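PDB 4YMX: ABC-type amino acid transport system, periplasmic component from Caldanaerobacter subterraneus subsp. tengcongensis MB4, which binds arginine in the cleft between its two lobes and presumably hands it to the membrane part of an amino acid ABC transporter. Local coordinates for residues 126-131 with 154-159; 162-167 with 213-218; 173-178 with 190-195. All coordinates share one frame; numbering follows the deposited sequence. Where two conformers were deposited one is given.

Contact 1: residues 126-131 with 154-159; sequences SRQVVV and GTTSEE. With ARG (arginine), chain C.
Ser157 OG donates to Gln128 OE1 at 2.6 Å, the one hydrogen bond directly joining strand 128-131 to the first turn of helix 156-159. The C=O...donor angle is 128°, and the hydroxyl is tilted 22° from the carbonyl plane. Gln128 reaches it through a chain folded back at its middle torsion (chi2 -60°), which carries the amide across to the helix. The Gln128 and Thr156 side chains cross at about a right angle, with Gln128 NE2 3.6 Å from Thr156 OG1; NE2 also makes a weak hydrogen bond to Glu193 OE1, a ligand-pocket acid. A hydroxyl donor at the oxygen and a carboxylate beside the nitrogen are consistent with this orientation of the amide. A leucine here would probably leave Ser157 OG without its acceptor and take from Glu193 OE1 a weak second donor, the arginine ammonium remaining. The helix begins at Thr155, the N-cap, whose OG1 accepts from Glu158 N at 3.1 Å; Glu158 OE1 in turn takes Gly154 N at 2.8 Å. Thr156 N points out of this first turn and donates to OXT of the arginine at 2.9 Å, consistent with the helix end, through its dipole, favouring the ligand carboxylate. Gln128 is thus placed as a second-shell residue between the helix that receives the carboxylate and, by its weaker bond, the acid that receives the ammonium.

Contact 2: residues 162-167 with 213-218; sequences KKIPNV and DEINNV
The peptide group joining Asn217 to Val218 is met over one face by Lys163, whose NZ lies 2.8 Å from Asn217 O. The ammonium stands well above the carbonyl plane, about 47° out of it as seen from the oxygen, with a C=O...NZ angle near 132°. A water sits over the same face, while the 162-167 segment sends no atom over the other. At its edge the peptide uses its N-H within its own segment: Val218 N makes a weak bond to Asn216 O, closing an inverse gamma turn centred on Asn217. Lys163 also passes Asn217 CB and Val218 CG1, each 4.0 Å from NZ. Its chain bends near the end (chi3 -76°), which turns CE and NZ toward the loop.

The two segments are connections of one alpha/beta lobe of the type II periplasmic binding fold. Segment 162-167 leads from helix 156-161 to the edge strand 168-172. The loop 213-218 leaves the opposite edge strand, 207-210, on its way back to strand 222-227 in the other lobe. The water extends the polar contact, accepting from Lys163 NZ at 3.0 Å and donating weakly to Ile215 O at 2.9 Å. Beside this polar contact lies an apolar one. Ile164 and Ile215 cross obliquely and meet only through their CD1 methyls, 4.2 Å apart; Ile164 also rests on Leu144, and Ile215 on Ala160 and Val130. Right after Lys163, Ile164 opens a type II beta turn, closed by Val167 N bonding to Ile164 O at 3.2 Å, so the chain bends back toward strand 168-172. Across from it the short 3-10 segment 214-215 presents Ile215 to the lobe interior, while Asn216 OD1 turns elsewhere, accepting from Gln128 N.

Contact 3: residues 173-178 with 190-195; sequences NRVSDE and IVVEDT. With ARG (arginine), chain C.
Val175 lays its CG1 methyl against CG2 of Val192 at 4.3 Å; a chi1 of 175° sets that methyl opposite the backbone nitrogen. The backbone N of Val175 is held by Asp46, and the preceding Arg174 forms a salt bridge with Asp85, so this end of the helix also contacts the other lobe. One turn on, Glu178 faces Ile190 twice: its carbonyl O is 3.4 Å from Ile190 CD1, and its carboxylate OE1 is 3.5 Å from Ile190 CG2. This helix is the connection of a beta-alpha-beta crossover: strand 168-172 enters it and strand 189-193 leaves it, parallel to the first with strand 148-152 between them. The Glu178 chain, extended beyond CG, touches Ala150 and Gln152 of that middle strand. Its OE1 ends too far from Val191 O, at 4.1 Å, for a direct bond, and a water fills the role, donating to Glu178 OE1 at 2.7 Å and to Val191 O at 2.8 Å. At the end of the strand, Glu193 occupies the N-cap of the next helix, and its OE1 accepts the ammonium N of the bound arginine at 2.8 Å.

How the contacts relate
All three contacts belong to the lobe built on the mixed sheet 168-172, 148-152, 189-193, 128-133, 207-210. Contacts 1 and 3 have centres about 8 Å apart and lie on neighbouring strands of that sheet, 189-193 in the middle and 128-133 beside it; both reach the bound arginine, one at its carboxylate and the other at its ammonium. Contact 2 has its centre about 9 Å from that of contact 1 and 15 Å from that of contact 3, farther from the middle of the chain. Along the sequence contact 1 closes first, and contact 3 is then nested inside the loop closed by contact 2. Through Ile215, the 213-218 connection packs on strands 128-133 and 189-193, the second of which ends in the pocket residue Glu193.

Contact 1: residues 126-131 with 154-159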
loop_
_atom_site.group_PDB
_atom_site.type_symbol
_atom_site.label_atom_id
_atom_site.label_comp_id
_atom_site.label_asym_id
_atom_site.label_seq_id
_atom_site.Cartn_x
_atom_site.Cartn_y
_atom_site.Cartn_z
ATOM N N SER A 126 2.688 3.089 8.957
ATOM C CA SER A 126 2.436 1.695 8.598
ATOM C C SER A 126 3.405 0.768 9.318
ATOM O O SER A 126 4.450 1.205 9.827
ATOM C CB SER A 126 2.511 1.471 7.076
ATOM O OG SER A 126 3.818 1.711 6.586
ATOM N N ARG A 127 3.047 -0.515 9.357
ATOM C CA ARG A 127 3.830 -1.543 10.028
ATOM C C ARG A 127 3.767 -2.841 9.224
ATOM O O ARG A 127 2.693 -3.256 8.799
ATOM C CB ARG A 127 3.267 -1.786 11.432
ATOM C CG ARG A 127 3.975 -2.880 12.228
ATOM C CD ARG A 127 3.125 -3.351 13.405
ATOM N NE ARG A 127 2.753 -2.257 14.300
ATOM C CZ ARG A 127 3.518 -1.813 15.294
ATOM N NH1 ARG A 127 4.703 -2.365 15.521
ATOM N NH2 ARG A 127 3.101 -0.816 16.061
ATOM N N GLN A 128 4.921 -3.473 9.018
ATOM C CA GLN A 128 4.978 -4.790 8.381
ATOM C C GLN A 128 4.613 -5.869 9.382
ATOM O O GLN A 128 5.049 -5.833 10.540
ATOM C CB GLN A 128 6.389 -5.075 7.853
ATOM C CG GLN A 128 6.866 -4.081 6.823
ATOM C CD GLN A 128 5.976 -4.052 5.605
ATOM O OE1 GLN A 128 5.692 -5.091 5.006
ATOM N NE2 GLN A 128 5.518 -2.859 5.235
ATOM N N VAL A 129 3.823 -6.836 8.929
ATOM C CA VAL A 129 3.511 -8.003 9.733
ATOM C C VAL A 129 3.627 -9.263 8.885
ATOM O O VAL A 129 3.831 -9.206 7.675
ATOM C CB VAL A 129 2.095 -7.942 10.342
ATOM C CG1 VAL A 129 1.895 -6.655 11.146
ATOM C CG2 VAL A 129 1.022 -8.100 9.269
ATOM N N VAL A 130 3.499 -10.406 9.538
ATOM C CA VAL A 130 3.493 -11.689 8.860
ATOM C C VAL A 130 2.095 -12.302 8.983
ATOM O O VAL A 130 1.470 -12.239 10.043
ATOM C CB VAL A 130 4.553 -12.618 9.467
ATOM C CG1 VAL A 130 4.432 -14.025 8.886
ATOM C CG2 VAL A 130 5.955 -12.052 9.220
ATOM N N VAL A 131 1.583 -12.848 7.886
ATOM C CA VAL A 131 0.316 -13.566 7.904
ATOM C C VAL A 131 0.577 -15.052 7.666
ATOM O O VAL A 131 1.342 -15.419 6.771
ATOM C CB VAL A 131 -0.659 -13.048 6.813
ATOM C CG1 VAL A 131 -1.991 -13.792 6.894
ATOM C CG2 VAL A 131 -0.883 -11.547 6.953
ATOM N N GLY A 154 8.429 -5.202 -5.697
ATOM C CA GLY A 154 8.734 -3.778 -5.719
ATOM C C GLY A 154 8.425 -3.074 -4.416
ATOM O O GLY A 154 8.466 -1.849 -4.341
ATOM N N THR A 155 8.151 -3.848 -3.370
ATOM C CA THR A 155 7.715 -3.269 -2.102
ATOM C C THR A 155 8.714 -3.362 -0.957
ATOM O O THR A 155 9.667 -4.145 -0.986
ATOM C CB THR A 155 6.400 -3.907 -1.595
ATOM O OG1 THR A 155 6.610 -5.302 -1.315
ATOM C CG2 THR A 155 5.281 -3.734 -2.613
ATOM N N THR A 156 8.451 -2.583 0.086
ATOM C CA THR A 156 9.211 -2.713 1.324
ATOM C C THR A 156 8.941 -4.061 2.000
ATOM O O THR A 156 9.790 -4.578 2.730
ATOM C CB THR A 156 8.875 -1.596 2.299
ATOM O OG1 THR A 156 7.459 -1.578 2.509
ATOM C CG2 THR A 156 9.328 -0.253 1.733
ATOM N N SER A 157 7.765 -4.631 1.758
ATOM C CA SER A 157 7.455 -5.967 2.277
ATOM C C SER A 157 8.418 -6.979 1.671
ATOM O O SER A 157 8.974 -7.823 2.377
ATOM C CB SER A 157 6.006 -6.340 1.956
ATOM O OG SER A 157 5.111 -5.365 2.484
ATOM N N GLU A 158 8.634 -6.878 0.366
ATOM C CA GLU A 158 9.619 -7.716 -0.309
ATOM C C GLU A 158 11.032 -7.481 0.237
ATOM O O GLU A 158 11.776 -8.430 0.486
ATOM C CB GLU A 158 9.563 -7.457 -1.812
ATOM C CG GLU A 158 10.650 -8.152 -2.628
ATOM C CD GLU A 158 10.493 -7.877 -4.097
ATOM O OE1 GLU A 158 10.519 -6.685 -4.480
ATOM O OE2 GLU A 158 10.314 -8.842 -4.869
ATOM N N GLU A 159 11.396 -6.217 0.431
ATOM C CA GLU A 159 12.685 -5.873 1.036
ATOM C C GLU A 159 12.870 -6.548 2.397
ATOM O O GLU A 159 13.951 -7.065 2.713
ATOM C CB GLU A 159 12.780 -4.357 1.194
ATOM C CG GLU A 159 14.077 -3.870 1.790
ATOM C CD GLU A 159 14.099 -2.364 1.971
ATOM O OE1 GLU A 159 13.400 -1.656 1.210
ATOM O OE2 GLU A 159 14.808 -1.893 2.884
HETATM N N ARG C . 4.108 0.295 1.746
HETATM C CA ARG C . 4.737 -0.729 0.871
HETATM C C ARG C . 5.665 -0.077 -0.138
HETATM O O ARG C . 5.707 1.146 -0.253
HETATM C CB ARG C . 3.663 -1.539 0.144
HETATM C CG ARG C . 2.679 -0.694 -0.641
HETATM C CD ARG C . 1.814 -1.546 -1.556
HETATM N NE ARG C . 0.671 -0.791 -2.050
HETATM C CZ ARG C . -0.257 -1.278 -2.864
HETATM N NH1 ARG C . -0.191 -2.525 -3.297
HETATM N NH2 ARG C . -1.252 -0.502 -3.251
HETATM O OXT ARG C . 6.391 -0.765 -0.854
#

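Contact 2: residues 162-167 with 213-218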
loop_
_atom_site.group_PDB
_atom_site.type_symbol
_atom_site.label_atom_id
_atom_site.label_comp_id
_atom_site.label_asym_id
_atom_site.label_seq_id
_atom_site.Cartn_x
_atom_site.Cartn_y
_atom_site.Cartn_z
ATOM N N LYS A 162 13.382 -10.401 2.040
ATOM C CA LYS A 162 14.669 -10.775 1.441
ATOM C C LYS A 162 15.769 -10.959 2.478
ATOM O O LYS A 162 16.786 -11.597 2.199
ATOM C CB LYS A 162 15.112 -9.741 0.406
ATOM C CG LYS A 162 14.448 -9.883 -0.940
ATOM C CD LYS A 162 14.937 -8.787 -1.885
ATOM C CE LYS A 162 14.409 -8.975 -3.295
ATOM N NZ LYS A 162 14.868 -7.871 -4.187
ATOM N N LYS A 163 15.564 -10.404 3.665
ATOM C CA LYS A 163 16.560 -10.488 4.730
ATOM C C LYS A 163 16.462 -11.776 5.547
ATOM O O LYS A 163 17.346 -12.076 6.352
ATOM C CB LYS A 163 16.469 -9.259 5.633
ATOM C CG LYS A 163 16.878 -7.986 4.915
ATOM C CD LYS A 163 16.848 -6.776 5.834
ATOM C CE LYS A 163 15.426 -6.316 6.089
ATOM N NZ LYS A 163 15.377 -5.125 6.981
ATOM N N ILE A 164 15.389 -12.535 5.333
ATOM C CA ILE A 164 15.192 -13.790 6.050
ATOM C C ILE A 164 16.187 -14.826 5.538
ATOM O O ILE A 164 16.286 -15.048 4.334
ATOM C CB ILE A 164 13.761 -14.311 5.863
ATOM C CG1 ILE A 164 12.756 -13.344 6.494
ATOM C CG2 ILE A 164 13.609 -15.710 6.448
ATOM C CD1 ILE A 164 11.325 -13.524 5.988
ATOM N N PRO A 165 16.952 -15.448 6.450
ATOM C CA PRO A 165 17.957 -16.432 6.017
ATOM C C PRO A 165 17.360 -17.576 5.189
ATOM O O PRO A 165 16.354 -18.176 5.584
ATOM C CB PRO A 165 18.521 -16.964 7.339
ATOM C CG PRO A 165 18.316 -15.831 8.308
ATOM C CD PRO A 165 17.003 -15.201 7.903
ATOM N N ASN A 166 17.971 -17.843 4.032
ATOM C CA ASN A 166 17.553 -18.930 3.146
ATOM C C ASN A 166 16.091 -18.860 2.708
ATOM O O ASN A 166 15.469 -19.879 2.394
ATOM C CB ASN A 166 17.879 -20.291 3.772
ATOM C CG ASN A 166 19.360 -20.462 4.022
ATOM O OD1 ASN A 166 19.804 -20.607 5.165
ATOM N ND2 ASN A 166 20.142 -20.424 2.949
ATOM N N VAL A 167 15.553 -17.643 2.684
ATOM C CA VAL A 167 14.169 -17.442 2.267
ATOM C C VAL A 167 13.946 -17.911 0.827
ATOM O O VAL A 167 14.823 -17.778 -0.041
ATOM C CB VAL A 167 13.741 -15.962 2.424
ATOM C CG1 VAL A 167 14.469 -15.074 1.424
ATOM C CG2 VAL A 167 12.229 -15.819 2.269
ATOM N N ASP A 213 8.654 -8.278 15.724
ATOM C CA ASP A 213 9.465 -7.066 15.760
ATOM C C ASP A 213 10.378 -6.971 14.541
ATOM O O ASP A 213 10.444 -5.944 13.861
ATOM C CB ASP A 213 10.332 -7.034 17.024
ATOM C CG ASP A 213 9.553 -6.655 18.275
ATOM O OD1 ASP A 213 8.346 -6.338 18.173
ATOM O OD2 ASP A 213 10.167 -6.655 19.367
ATOM N N GLU A 214 11.057 -8.063 14.238
ATOM C CA GLU A 214 12.158 -7.999 13.294
ATOM C C GLU A 214 11.744 -7.850 11.830
ATOM O O GLU A 214 12.539 -7.400 11.008
ATOM C CB GLU A 214 13.079 -9.201 13.481
ATOM C CG GLU A 214 13.856 -9.154 14.793
ATOM C CD GLU A 214 14.652 -10.413 15.033
ATOM O OE1 GLU A 214 14.092 -11.331 15.658
ATOM O OE2 GLU A 214 15.831 -10.478 14.597
ATOM N N ILE A 215 10.505 -8.197 11.497
ATOM C CA ILE A 215 10.074 -8.066 10.112
ATOM C C ILE A 215 9.809 -6.604 9.766
ATOM O O ILE A 215 9.783 -6.236 8.596
ATOM C CB ILE A 215 8.831 -8.938 9.803
ATOM C CG1 ILE A 215 8.681 -9.162 8.293
ATOM C CG2 ILE A 215 7.569 -8.300 10.363
ATOM C CD1 ILE A 215 9.724 -10.093 7.699
ATOM N N ASN A 216 9.641 -5.772 10.787
ATOM C CA ASN A 216 9.308 -4.365 10.580
ATOM C C ASN A 216 10.538 -3.452 10.480
ATOM O O ASN A 216 10.416 -2.224 10.538
ATOM C CB ASN A 216 8.361 -3.890 11.688
ATOM C CG ASN A 216 7.650 -2.593 11.341
ATOM O OD1 ASN A 216 7.208 -2.395 10.204
ATOM N ND2 ASN A 216 7.566 -1.686 12.319
ATOM N N ASN A 217 11.714 -4.040 10.290
ATOM C CA ASN A 217 12.951 -3.254 10.206
ATOM C C ASN A 217 13.193 -2.671 8.813
ATOM O O ASN A 217 14.264 -2.837 8.216
ATOM C CB ASN A 217 14.163 -4.067 10.675
ATOM C CG ASN A 217 14.130 -4.370 12.160
ATOM O OD1 ASN A 217 13.356 -3.783 12.919
ATOM N ND2 ASN A 217 14.988 -5.286 12.585
ATOM N N VAL A 218 12.165 -2.018 8.278
ATOM C CA VAL A 218 12.252 -1.308 7.006
ATOM C C VAL A 218 11.662 0.073 7.219
ATOM O O VAL A 218 11.069 0.342 8.269
ATOM C CB VAL A 218 11.470 -2.028 5.885
ATOM C CG1 VAL A 218 12.169 -3.312 5.498
ATOM C CG2 VAL A 218 10.032 -2.301 6.338
HETATM O O HOH W 1 12.642 -5.926 7.947
#

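Contact 3: residues 173-178 with 190-195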
loop_
_atom_site.group_PDB
_atom_site.type_symbol
_atom_site.label_atom_id
_atom_site.label_comp_id
_atom_site.label_asym_id
_atom_site.label_seq_id
_atom_site.Cartn_x
_atom_site.Cartn_y
_atom_site.Cartn_z
ATOM N N ASN A 173 2.647 -9.909 -8.451
ATOM C CA ASN A 173 2.257 -8.568 -8.868
ATOM C C ASN A 173 1.267 -7.919 -7.913
ATOM O O ASN A 173 1.395 -6.741 -7.596
ATOM C CB ASN A 173 1.642 -8.602 -10.266
ATOM C CG ASN A 173 2.657 -8.917 -11.337
ATOM O OD1 ASN A 173 3.848 -8.650 -11.174
ATOM N ND2 ASN A 173 2.190 -9.492 -12.438
ATOM N N ARG A 174 0.279 -8.696 -7.472
ATOM C CA ARG A 174 -0.847 -8.180 -6.696
ATOM C C ARG A 174 -1.014 -8.920 -5.378
ATOM O O ARG A 174 -0.855 -10.144 -5.295
ATOM C CB ARG A 174 -2.145 -8.288 -7.507
ATOM C CG ARG A 174 -2.101 -7.539 -8.832
ATOM C CD ARG A 174 -2.314 -6.055 -8.618
ATOM N NE ARG A 174 -3.738 -5.722 -8.552
ATOM C CZ ARG A 174 -4.246 -4.518 -8.812
ATOM N NH1 ARG A 174 -3.455 -3.513 -9.145
ATOM N NH2 ARG A 174 -5.554 -4.326 -8.740
ATOM N N VAL A 175 -1.356 -8.157 -4.349
ATOM C CA VAL A 175 -1.508 -8.692 -3.002
ATOM C C VAL A 175 -2.583 -9.771 -2.935
ATOM O O VAL A 175 -2.460 -10.733 -2.168
ATOM C CB VAL A 175 -1.819 -7.554 -2.005
ATOM C CG1 VAL A 175 -2.109 -8.106 -0.615
ATOM C CG2 VAL A 175 -0.647 -6.583 -1.955
ATOM N N SER A 176 -3.638 -9.624 -3.733
ATOM C CA SER A 176 -4.722 -10.595 -3.715
ATOM C C SER A 176 -4.225 -12.012 -4.026
ATOM O O SER A 176 -4.715 -12.984 -3.459
ATOM C CB SER A 176 -5.824 -10.181 -4.686
ATOM O OG SER A 176 -5.277 -9.944 -5.973
ATOM N N ASP A 177 -3.221 -12.129 -4.887
ATOM C CA ASP A 177 -2.663 -13.438 -5.212
ATOM C C ASP A 177 -1.813 -14.022 -4.097
ATOM O O ASP A 177 -1.715 -15.241 -3.958
ATOM C CB ASP A 177 -1.900 -13.377 -6.534
ATOM C CG ASP A 177 -2.823 -13.161 -7.698
ATOM O OD1 ASP A 177 -3.744 -13.987 -7.879
ATOM O OD2 ASP A 177 -2.668 -12.146 -8.405
ATOM N N GLU A 178 -1.221 -13.161 -3.276
ATOM C CA GLU A 178 -0.464 -13.617 -2.118
ATOM C C GLU A 178 -1.378 -14.308 -1.124
ATOM O O GLU A 178 -1.022 -15.334 -0.543
ATOM C CB GLU A 178 0.249 -12.436 -1.461
ATOM C CG GLU A 178 1.226 -11.744 -2.403
ATOM C CD GLU A 178 1.740 -10.443 -1.842
ATOM O OE1 GLU A 178 2.130 -10.405 -0.650
ATOM O OE2 GLU A 178 1.741 -9.440 -2.594
ATOM N N ILE A 190 2.937 -14.737 4.411
ATOM C CA ILE A 190 2.923 -13.511 3.625
ATOM C C ILE A 190 3.546 -12.396 4.465
ATOM O O ILE A 190 3.335 -12.345 5.672
ATOM C CB ILE A 190 1.479 -13.082 3.310
ATOM C CG1 ILE A 190 0.718 -14.181 2.569
ATOM C CG2 ILE A 190 1.451 -11.775 2.520
ATOM C CD1 ILE A 190 -0.788 -13.906 2.494
ATOM N N VAL A 191 4.295 -11.492 3.840
ATOM C CA VAL A 191 4.677 -10.253 4.516
ATOM C C VAL A 191 3.929 -9.101 3.871
ATOM O O VAL A 191 3.986 -8.922 2.653
ATOM C CB VAL A 191 6.199 -9.984 4.447
ATOM C CG1 VAL A 191 6.533 -8.640 5.087
ATOM C CG2 VAL A 191 6.966 -11.104 5.142
ATOM N N VAL A 192 3.212 -8.330 4.685
ATOM C CA VAL A 192 2.323 -7.285 4.180
ATOM C C VAL A 192 1.999 -6.346 5.329
ATOM O O VAL A 192 2.220 -6.697 6.483
ATOM C CB VAL A 192 1.037 -7.916 3.560
ATOM C CG1 VAL A 192 0.137 -8.500 4.642
ATOM C CG2 VAL A 192 0.273 -6.910 2.696
ATOM N N GLU A 193 1.509 -5.147 5.025
ATOM C CA GLU A 193 1.186 -4.190 6.069
ATOM C C GLU A 193 0.011 -4.643 6.920
ATOM O O GLU A 193 -0.932 -5.278 6.427
ATOM C CB GLU A 193 0.934 -2.802 5.478
ATOM C CG GLU A 193 2.170 -1.940 5.466
ATOM C CD GLU A 193 2.364 -1.229 4.155
ATOM O OE1 GLU A 193 3.008 -1.801 3.258
ATOM O OE2 GLU A 193 1.878 -0.089 4.031
ATOM N N ASP A 194 0.086 -4.289 8.197
ATOM C CA ASP A 194 -0.883 -4.680 9.217
ATOM C C ASP A 194 -2.321 -4.329 8.850
ATOM O O ASP A 194 -3.213 -5.170 8.902
ATOM C CB ASP A 194 -0.511 -3.990 10.537
ATOM C CG ASP A 194 -1.400 -4.406 11.700
ATOM O OD1 ASP A 194 -1.892 -5.549 11.708
ATOM O OD2 ASP A 194 -1.589 -3.575 12.618
ATOM N N THR A 195 -2.559 -3.079 8.474
ATOM C CA THR A 195 -3.931 -2.654 8.202
ATOM C C THR A 195 -4.522 -3.385 7.005
ATOM O O THR A 195 -5.718 -3.670 6.965
ATOM C CB THR A 195 -4.037 -1.146 7.990
ATOM O OG1 THR A 195 -3.166 -0.751 6.927
ATOM C CG2 THR A 195 -3.671 -0.411 9.271
HETATM N N ARG C . 4.108 0.295 1.746
HETATM C CA ARG C . 4.737 -0.729 0.871
HETATM C C ARG C . 5.665 -0.077 -0.138
HETATM O O ARG C . 5.707 1.146 -0.253
HETATM C CB ARG C . 3.663 -1.539 0.144
HETATM C CG ARG C . 2.679 -0.694 -0.641
HETATM C CD ARG C . 1.814 -1.546 -1.556
HETATM N NE ARG C . 0.671 -0.791 -2.050
HETATM C CZ ARG C . -0.257 -1.278 -2.864
HETATM N NH1 ARG C . -0.191 -2.525 -3.297
HETATM N NH2 ARG C . -1.252 -0.502 -3.251
HETATM O OXT ARG C . 6.391 -0.765 -0.854
HETATM O O HOH W 2 3.277 -8.125 0.113
#